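Local structure of thiazoline oxidase/subtilisin-like protease (Prochloron didemni, 4H6X) at residues A[199-207]-A[273-284]; A[16-26]-A[329-337]. The protein is a subtilisin-like protease of patellamide maturation that probably cleaves the precursor peptide to an acyl-enzyme, which the peptide's own amino end then attacks to give the macrocycle. All coordinates share one frame; numbering follows the deposited sequence.

Contact 1 (A[199-207]-A[273-284]); sequences NVLIVSPTG and TSMAAPVMTGIS
Val203 and Thr281 meet at the middle of a strand-on-helix packing that belongs to the subtilisin fold, in which the helix that carries the probable nucleophile, Ser274, in its first turn lies against the central parallel sheet. Strand 201-205 runs nearly antiparallel to helix 273-284, at 156°, and the axes of the two segments approach to 7.0 Å. The two side chains cross obliquely, and the hydroxyl of Thr281 is set against the branch point of the valine: Thr281 OG1 is 3.2 Å from Val203 CB and almost as near to both methyls. With Thr281 OG1 beside its own backbone N, the oxygen rather than the methyl CG2 takes this place. One turn earlier, Ala277 CB packs against the N-CD side of the Pro205 ring, 3.9 Å from Pro205 N, while Pro205 CG rests 3.9 Å from Ser274 CB. The far end of Ser274 looks elsewhere: its OG is hydrogen-bonded to His109 NE2, a pairing consistent with the Ser-His-Asp triad of subtilases, which Asp39 would complete. At the other end of the strand, Leu201 directs CD2 at both CB and OG of Ser284. That hydroxyl turns back along its helix to Met280 O at 2.8 Å, and the carbonyl also receives Ser284 N, the two donors arriving from opposite faces of its plane. Where the helix begins, Thr206 and Thr273 cross at about a right angle; Thr206 OG1, weakly hydrogen-bonded with Val226 O, makes van der Waals contact with Thr273 CG2. The chi1 of 56° that places Thr273 OG1 between its backbone N and carbonyl carbon brings this oxygen to the backbone of Gly207, and Gly207 N donates to Thr273 OG1 over 3.0 Å through a bent bond of 136°.

Contact 2 (A[16-26]-A[329-337]); sequences RIPGLADLHNQ and FVNIPGAMK
One water between Pro18, Val330 and Ile332 is held by three hydrogen bonds: it donates to Pro18 O at 2.7 Å and to Val330 O at 2.9 Å, and accepts from Ile332 N at 2.9 Å. It thereby joins the type II beta turn Ile17-Leu20, which leads into helix 20-26, to the start of helix 332-337; in this subtilisin-like fold an early segment of the chain is thus packed beside a late one, the two short helices inclined at 47°. Asn331 is the N-cap of the second helix, its OD1 accepting from Gly334 N, which lies above the carbonyl plane. Ile332 fills the space between turn and helix. Its CG2 branch, anti to the backbone N, lies 3.6 Å from Gly19 O, and Leu23 CD2 comes to the same methyl with the two side chains at about a right angle. The other branch is extended (chi2 176°) and ends with Ile332 CD1 3.8 Å from Ile17 CG2 and close to Leu20 CA. An alanine here would probably leave Ile17 CG2 and Leu23 CD2 without their partner methyls and open a gap beside the turn. Gly19, at the N-cap of helix 20-26, lies so close that any CB on it would run into Ile332 CG2 and Pro333 CD. Before the cap, the Phe329 ring turns its edge to the turn: Phe329 CZ is 3.4 Å from Arg16 O, which lies near the ring plane, as does Pro18 CD. At the far end, Met336 bends at chi2 and chi3 to bring SD 3.9 Å from Leu23 CD1. Gln26 reaches it from the opposite direction, with Gln26 NE2 3.3 Å from Met336 CE.

In the fold
The two contacts lie about 16 Å apart, centre to centre, and share helix 273-293. Contact 1 uses the side of the helix that meets the sheet, while residues of contact 2 pack on other side chains of the same helix: Val279 CG1 is 3.6 Å from Ile17 CD1, Met280 SD is 3.7 Å from Val330 CG2, and Ile283 CD1 is 3.8 Å from Ile332 CD1. Along the chain, contact 1 is nested inside the long loop that contact 2 closes. The probable triad of Ser274, His109 and Asp39 places the active site at contact 1; contact 2, centred about 17 Å from the centre of the chain, holds none of its residues.

Contact 1 (A[199-207]-A[273-284])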
loop_
_atom_site.group_PDB
_atom_site.type_symbol
_atom_site.label_atom_id
_atom_site.label_comp_id
_atom_site.label_asym_id
_atom_site.label_seq_id
_atom_site.Cartn_x
_atom_site.Cartn_y
_atom_site.Cartn_z
ATOM N N ASN A 199 -11.253 15.647 1.641
ATOM C CA ASN A 199 -9.809 15.796 1.453
ATOM C C ASN A 199 -9.008 14.531 1.855
ATOM O O ASN A 199 -7.904 14.620 2.365
ATOM C CB ASN A 199 -9.315 17.054 2.202
ATOM C CG ASN A 199 -7.868 17.407 1.882
ATOM O OD1 ASN A 199 -7.412 17.245 0.744
ATOM N ND2 ASN A 199 -7.140 17.880 2.888
ATOM N N VAL A 200 -9.585 13.358 1.613
ATOM C CA VAL A 200 -8.942 12.082 1.943
ATOM C C VAL A 200 -8.786 11.264 0.674
ATOM O O VAL A 200 -9.765 11.003 -0.030
ATOM C CB VAL A 200 -9.751 11.277 2.993
ATOM C CG1 VAL A 200 -9.057 9.941 3.316
ATOM C CG2 VAL A 200 -9.932 12.115 4.249
ATOM N N LEU A 201 -7.547 10.865 0.391
ATOM C CA LEU A 201 -7.234 10.063 -0.797
ATOM C C LEU A 201 -7.504 8.571 -0.555
ATOM O O LEU A 201 -7.041 8.015 0.441
ATOM C CB LEU A 201 -5.751 10.254 -1.177
ATOM C CG LEU A 201 -5.213 9.520 -2.414
ATOM C CD1 LEU A 201 -5.914 9.980 -3.697
ATOM C CD2 LEU A 201 -3.703 9.711 -2.522
ATOM N N ILE A 202 -8.208 7.943 -1.496
ATOM C CA ILE A 202 -8.418 6.510 -1.536
ATOM C C ILE A 202 -7.490 5.913 -2.586
ATOM O O ILE A 202 -7.480 6.365 -3.738
ATOM C CB ILE A 202 -9.881 6.156 -1.922
ATOM C CG1 ILE A 202 -10.874 6.648 -0.867
ATOM C CG2 ILE A 202 -10.034 4.660 -2.182
ATOM C CD1 ILE A 202 -10.891 5.827 0.405
ATOM N N VAL A 203 -6.702 4.915 -2.179
ATOM C CA VAL A 203 -5.826 4.178 -3.107
ATOM C C VAL A 203 -6.250 2.718 -3.145
ATOM O O VAL A 203 -6.463 2.076 -2.099
ATOM C CB VAL A 203 -4.314 4.293 -2.745
ATOM C CG1 VAL A 203 -3.447 3.623 -3.810
ATOM C CG2 VAL A 203 -3.884 5.752 -2.597
ATOM N N SER A 204 -6.375 2.202 -4.358
ATOM C CA SER A 204 -6.851 0.865 -4.566
ATOM C C SER A 204 -6.186 0.310 -5.828
ATOM O O SER A 204 -5.909 1.063 -6.758
ATOM C CB SER A 204 -8.381 0.895 -4.682
ATOM O OG SER A 204 -8.888 -0.296 -5.223
ATOM N N PRO A 205 -5.884 -1.002 -5.843
ATOM C CA PRO A 205 -5.332 -1.646 -7.035
ATOM C C PRO A 205 -6.421 -1.868 -8.065
ATOM O O PRO A 205 -7.584 -1.943 -7.706
ATOM C CB PRO A 205 -4.840 -2.997 -6.506
ATOM C CG PRO A 205 -5.686 -3.279 -5.308
ATOM C CD PRO A 205 -5.997 -1.940 -4.706
ATOM N N THR A 206 -6.059 -1.975 -9.335
ATOM C CA THR A 206 -7.065 -2.285 -10.358
ATOM C C THR A 206 -7.547 -3.744 -10.333
ATOM O O THR A 206 -8.659 -4.029 -10.765
ATOM C CB THR A 206 -6.585 -1.930 -11.776
ATOM O OG1 THR A 206 -5.326 -2.565 -12.020
ATOM C CG2 THR A 206 -6.459 -0.415 -11.934
ATOM N N GLY A 207 -6.712 -4.659 -9.834
ATOM C CA GLY A 207 -7.069 -6.083 -9.750
ATOM C C GLY A 207 -6.300 -7.002 -10.691
ATOM O O GLY A 207 -5.868 -6.593 -11.778
ATOM N N THR A 273 -1.159 -6.262 -8.835
ATOM C CA THR A 273 -1.559 -4.851 -8.767
ATOM C C THR A 273 -1.647 -4.366 -7.334
ATOM O O THR A 273 -1.413 -3.192 -7.073
ATOM C CB THR A 273 -2.909 -4.542 -9.452
ATOM O OG1 THR A 273 -3.950 -5.365 -8.898
ATOM C CG2 THR A 273 -2.813 -4.717 -10.958
ATOM N N SER A 274 -1.981 -5.273 -6.409
ATOM C CA SER A 274 -2.038 -4.920 -4.997
ATOM C C SER A 274 -0.651 -4.841 -4.356
ATOM O O SER A 274 -0.530 -4.463 -3.194
ATOM C CB SER A 274 -2.975 -5.860 -4.227
ATOM O OG SER A 274 -2.364 -7.100 -3.976
ATOM N N MET A 275 0.386 -5.182 -5.127
ATOM C CA MET A 275 1.783 -4.927 -4.748
ATOM C C MET A 275 2.206 -3.532 -5.231
ATOM O O MET A 275 3.019 -2.860 -4.601
ATOM C CB MET A 275 2.709 -5.991 -5.353
ATOM C CG MET A 275 2.482 -7.410 -4.848
ATOM S SD MET A 275 2.744 -7.449 -3.075
ATOM C CE MET A 275 1.054 -7.620 -2.496
ATOM N N ALA A 276 1.635 -3.099 -6.348
ATOM C CA ALA A 276 1.909 -1.770 -6.898
ATOM C C ALA A 276 1.178 -0.653 -6.142
ATOM O O ALA A 276 1.730 0.419 -5.967
ATOM C CB ALA A 276 1.561 -1.730 -8.384
ATOM N N ALA A 277 -0.057 -0.901 -5.704
ATOM C CA ALA A 277 -0.839 0.117 -4.938
ATOM C C ALA A 277 -0.129 0.695 -3.708
ATOM O O ALA A 277 -0.122 1.906 -3.543
ATOM C CB ALA A 277 -2.230 -0.418 -4.564
ATOM N N PRO A 278 0.475 -0.157 -2.841
ATOM C CA PRO A 278 1.152 0.434 -1.680
ATOM C C PRO A 278 2.322 1.332 -2.046
ATOM O O PRO A 278 2.625 2.263 -1.294
ATOM C CB PRO A 278 1.661 -0.772 -0.868
ATOM C CG PRO A 278 1.391 -1.983 -1.676
ATOM C CD PRO A 278 0.432 -1.629 -2.777
ATOM N N VAL A 279 2.986 1.056 -3.168
ATOM C CA VAL A 279 4.065 1.934 -3.635
ATOM C C VAL A 279 3.475 3.358 -3.840
ATOM O O VAL A 279 4.050 4.345 -3.394
ATOM C CB VAL A 279 4.749 1.382 -4.918
ATOM C CG1 VAL A 279 5.804 2.349 -5.433
ATOM C CG2 VAL A 279 5.404 0.021 -4.661
ATOM N N MET A 280 2.304 3.441 -4.473
ATOM C CA MET A 280 1.651 4.733 -4.761
ATOM C C MET A 280 1.092 5.390 -3.510
ATOM O O MET A 280 1.101 6.614 -3.391
ATOM C CB MET A 280 0.551 4.567 -5.821
ATOM C CG MET A 280 1.081 4.261 -7.216
ATOM S SD MET A 280 2.273 5.501 -7.804
ATOM C CE MET A 280 3.798 4.678 -7.392
ATOM N N THR A 281 0.612 4.574 -2.571
ATOM C CA THR A 281 0.206 5.084 -1.284
ATOM C C THR A 281 1.409 5.737 -0.577
ATOM O O THR A 281 1.293 6.830 -0.021
ATOM C CB THR A 281 -0.444 3.973 -0.419
ATOM O OG1 THR A 281 -1.753 3.678 -0.935
ATOM C CG2 THR A 281 -0.570 4.408 1.027
ATOM N N GLY A 282 2.560 5.078 -0.617
ATOM C CA GLY A 282 3.780 5.634 -0.006
ATOM C C GLY A 282 4.221 6.931 -0.682
ATOM O O GLY A 282 4.559 7.910 -0.015
ATOM N N ILE A 283 4.215 6.933 -2.010
ATOM C CA ILE A 283 4.623 8.120 -2.777
ATOM C C ILE A 283 3.682 9.278 -2.447
ATOM O O ILE A 283 4.128 10.384 -2.124
ATOM C CB ILE A 283 4.702 7.825 -4.301
ATOM C CG1 ILE A 283 5.856 6.832 -4.565
ATOM C CG2 ILE A 283 4.881 9.119 -5.097
ATOM C CD1 ILE A 283 6.029 6.402 -6.001
ATOM N N SER A 284 2.381 8.995 -2.496
ATOM C CA SER A 284 1.361 9.984 -2.161
ATOM C C SER A 284 1.561 10.547 -0.767
ATOM O O SER A 284 1.435 11.753 -0.562
ATOM C CB SER A 284 -0.043 9.383 -2.306
ATOM O OG SER A 284 -0.285 8.999 -3.651
#

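Contact 2 (A[16-26]-A[329-337])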
loop_
_atom_site.group_PDB
_atom_site.type_symbol
_atom_site.label_atom_id
_atom_site.label_comp_id
_atom_site.label_asym_id
_atom_site.label_seq_id
_atom_site.Cartn_x
_atom_site.Cartn_y
_atom_site.Cartn_z
ATOM N N ARG A 16 13.934 1.734 -10.358
ATOM C CA ARG A 16 12.694 1.492 -11.085
ATOM C C ARG A 16 11.759 2.701 -11.048
ATOM O O ARG A 16 10.812 2.771 -11.824
ATOM C CB ARG A 16 11.998 0.236 -10.547
ATOM C CG ARG A 16 12.747 -1.052 -10.873
ATOM C CD ARG A 16 12.219 -2.256 -10.094
ATOM N NE ARG A 16 10.866 -2.651 -10.502
ATOM C CZ ARG A 16 10.182 -3.668 -9.974
ATOM N NH1 ARG A 16 10.707 -4.408 -9.002
ATOM N NH2 ARG A 16 8.964 -3.944 -10.426
ATOM N N ILE A 17 12.018 3.636 -10.134
ATOM C CA ILE A 17 11.160 4.819 -9.966
ATOM C C ILE A 17 11.977 6.107 -10.016
ATOM O O ILE A 17 12.477 6.579 -8.995
ATOM C CB ILE A 17 10.300 4.770 -8.673
ATOM C CG1 ILE A 17 9.521 3.446 -8.598
ATOM C CG2 ILE A 17 9.327 5.936 -8.643
ATOM C CD1 ILE A 17 8.776 3.224 -7.293
ATOM N N PRO A 18 12.101 6.695 -11.221
ATOM C CA PRO A 18 12.780 7.982 -11.366
ATOM C C PRO A 18 12.254 8.999 -10.351
ATOM O O PRO A 18 11.045 9.124 -10.179
ATOM C CB PRO A 18 12.414 8.396 -12.802
ATOM C CG PRO A 18 12.231 7.098 -13.517
ATOM C CD PRO A 18 11.536 6.226 -12.500
ATOM N N GLY A 19 13.150 9.691 -9.654
ATOM C CA GLY A 19 12.745 10.720 -8.697
ATOM C C GLY A 19 12.562 10.229 -7.266
ATOM O O GLY A 19 12.479 11.044 -6.336
ATOM N N LEU A 20 12.507 8.909 -7.073
ATOM C CA LEU A 20 12.267 8.361 -5.728
ATOM C C LEU A 20 13.398 8.719 -4.771
ATOM O O LEU A 20 13.149 9.215 -3.662
ATOM C CB LEU A 20 12.030 6.840 -5.754
ATOM C CG LEU A 20 11.824 6.180 -4.379
ATOM C CD1 LEU A 20 10.569 6.703 -3.682
ATOM C CD2 LEU A 20 11.796 4.659 -4.483
ATOM N N ALA A 21 14.636 8.479 -5.207
ATOM C CA ALA A 21 15.796 8.789 -4.377
ATOM C C ALA A 21 15.802 10.275 -3.986
ATOM O O ALA A 21 15.975 10.605 -2.805
ATOM C CB ALA A 21 17.092 8.391 -5.080
ATOM N N ASP A 22 15.578 11.151 -4.971
ATOM C CA ASP A 22 15.504 12.609 -4.745
ATOM C C ASP A 22 14.379 13.014 -3.787
ATOM O O ASP A 22 14.555 13.898 -2.947
ATOM C CB ASP A 22 15.357 13.382 -6.073
ATOM C CG ASP A 22 16.605 13.290 -6.966
ATOM O OD1 ASP A 22 17.738 13.270 -6.436
ATOM O OD2 ASP A 22 16.447 13.246 -8.212
ATOM N N LEU A 23 13.213 12.388 -3.921
ATOM C CA LEU A 23 12.125 12.666 -2.985
ATOM C C LEU A 23 12.520 12.157 -1.601
ATOM O O LEU A 23 12.337 12.874 -0.604
ATOM C CB LEU A 23 10.792 12.080 -3.472
ATOM C CG LEU A 23 9.513 12.178 -2.610
ATOM C CD1 LEU A 23 9.172 13.595 -2.144
ATOM C CD2 LEU A 23 8.353 11.579 -3.386
ATOM N N HIS A 24 13.103 10.952 -1.536
ATOM C CA HIS A 24 13.607 10.428 -0.242
ATOM C C HIS A 24 14.634 11.369 0.391
ATOM O O HIS A 24 14.667 11.537 1.617
ATOM C CB HIS A 24 14.196 9.019 -0.364
ATOM C CG HIS A 24 13.180 7.917 -0.279
ATOM N ND1 HIS A 24 11.974 8.056 0.374
ATOM C CD2 HIS A 24 13.210 6.646 -0.741
ATOM C CE1 HIS A 24 11.296 6.924 0.288
ATOM N NE2 HIS A 24 12.024 6.052 -0.383
ATOM N N ASN A 25 15.450 12.005 -0.451
ATOM C CA ASN A 25 16.438 12.973 0.038
ATOM C C ASN A 25 15.808 14.155 0.745
ATOM O O ASN A 25 16.446 14.781 1.586
ATOM C CB ASN A 25 17.340 13.461 -1.098
ATOM C CG ASN A 25 18.280 12.382 -1.587
ATOM O OD1 ASN A 25 18.417 11.332 -0.953
ATOM N ND2 ASN A 25 18.929 12.627 -2.716
ATOM N N GLN A 26 14.555 14.448 0.399
ATOM C CA GLN A 26 13.816 15.571 0.985
ATOM C C GLN A 26 12.926 15.160 2.171
ATOM O O GLN A 26 12.816 15.899 3.157
ATOM C CB GLN A 26 12.984 16.266 -0.091
ATOM C CG GLN A 26 13.808 16.721 -1.285
ATOM C CD GLN A 26 13.085 17.728 -2.154
ATOM O OE1 GLN A 26 12.555 18.718 -1.661
ATOM N NE2 GLN A 26 13.072 17.483 -3.456
ATOM N N PHE A 329 2.826 5.716 -16.462
ATOM C CA PHE A 329 3.694 5.288 -15.365
ATOM C C PHE A 329 3.998 6.464 -14.440
ATOM O O PHE A 329 4.184 7.590 -14.908
ATOM C CB PHE A 329 4.991 4.688 -15.930
ATOM C CG PHE A 329 5.916 4.132 -14.881
ATOM C CD1 PHE A 329 5.713 2.854 -14.358
ATOM C CD2 PHE A 329 6.984 4.881 -14.413
ATOM C CE1 PHE A 329 6.568 2.343 -13.390
ATOM C CE2 PHE A 329 7.841 4.373 -13.440
ATOM C CZ PHE A 329 7.631 3.103 -12.931
ATOM N N VAL A 330 4.062 6.196 -13.132
ATOM C CA VAL A 330 4.320 7.225 -12.118
ATOM C C VAL A 330 5.517 8.100 -12.496
ATOM O O VAL A 330 6.570 7.586 -12.904
ATOM C CB VAL A 330 4.492 6.609 -10.699
ATOM C CG1 VAL A 330 5.645 5.616 -10.657
ATOM C CG2 VAL A 330 4.667 7.683 -9.630
ATOM N N ASN A 331 5.342 9.412 -12.346
ATOM C CA ASN A 331 6.356 10.397 -12.713
ATOM C C ASN A 331 6.561 11.358 -11.558
ATOM O O ASN A 331 6.054 12.481 -11.567
ATOM C CB ASN A 331 5.921 11.141 -13.996
ATOM C CG ASN A 331 6.932 12.184 -14.472
ATOM O OD1 ASN A 331 8.042 12.282 -13.954
ATOM N ND2 ASN A 331 6.528 12.988 -15.458
ATOM N N ILE A 332 7.311 10.907 -10.555
ATOM C CA ILE A 332 7.638 11.738 -9.404
ATOM C C ILE A 332 8.216 13.117 -9.796
ATOM O O ILE A 332 7.748 14.140 -9.298
ATOM C CB ILE A 332 8.567 11.003 -8.403
ATOM C CG1 ILE A 332 7.793 9.908 -7.644
ATOM C CG2 ILE A 332 9.173 11.977 -7.409
ATOM C CD1 ILE A 332 8.672 9.084 -6.710
ATOM N N PRO A 333 9.245 13.154 -10.673
ATOM C CA PRO A 333 9.793 14.497 -10.991
ATOM C C PRO A 333 8.738 15.454 -11.572
ATOM O O PRO A 333 8.646 16.614 -11.150
ATOM C CB PRO A 333 10.888 14.189 -12.038
ATOM C CG PRO A 333 11.268 12.763 -11.781
ATOM C CD PRO A 333 9.973 12.085 -11.386
ATOM N N GLY A 334 7.936 14.977 -12.519
ATOM C CA GLY A 334 6.847 15.804 -13.073
ATOM C C GLY A 334 5.827 16.251 -12.027
ATOM O O GLY A 334 5.372 17.404 -12.030
ATOM N N ALA A 335 5.466 15.339 -11.118
ATOM C CA ALA A 335 4.487 15.630 -10.073
ATOM C C ALA A 335 5.035 16.621 -9.041
ATOM O O ALA A 335 4.301 17.469 -8.524
ATOM C CB ALA A 335 4.026 14.340 -9.395
ATOM N N MET A 336 6.336 16.528 -8.771
ATOM C CA MET A 336 7.001 17.477 -7.881
ATOM C C MET A 336 6.973 18.879 -8.482
ATOM O O MET A 336 6.685 19.858 -7.798
ATOM C CB MET A 336 8.452 17.068 -7.651
ATOM C CG MET A 336 8.623 15.744 -6.937
ATOM S SD MET A 336 8.553 15.990 -5.168
ATOM C CE MET A 336 10.239 16.480 -4.837
ATOM N N LYS A 337 7.287 18.967 -9.767
ATOM C CA LYS A 337 7.245 20.250 -10.462
ATOM C C LYS A 337 5.844 20.865 -10.362
ATOM O O LYS A 337 5.710 22.053 -10.085
ATOM C CB LYS A 337 7.689 20.089 -11.916
ATOM C CG LYS A 337 8.132 21.395 -12.559
ATOM C CD LYS A 337 9.416 21.214 -13.358
ATOM C CE LYS A 337 9.217 20.350 -14.598
ATOM N NZ LYS A 337 10.442 19.550 -14.905
HETATM O O HOH W 1 8.581 8.330 -10.922
#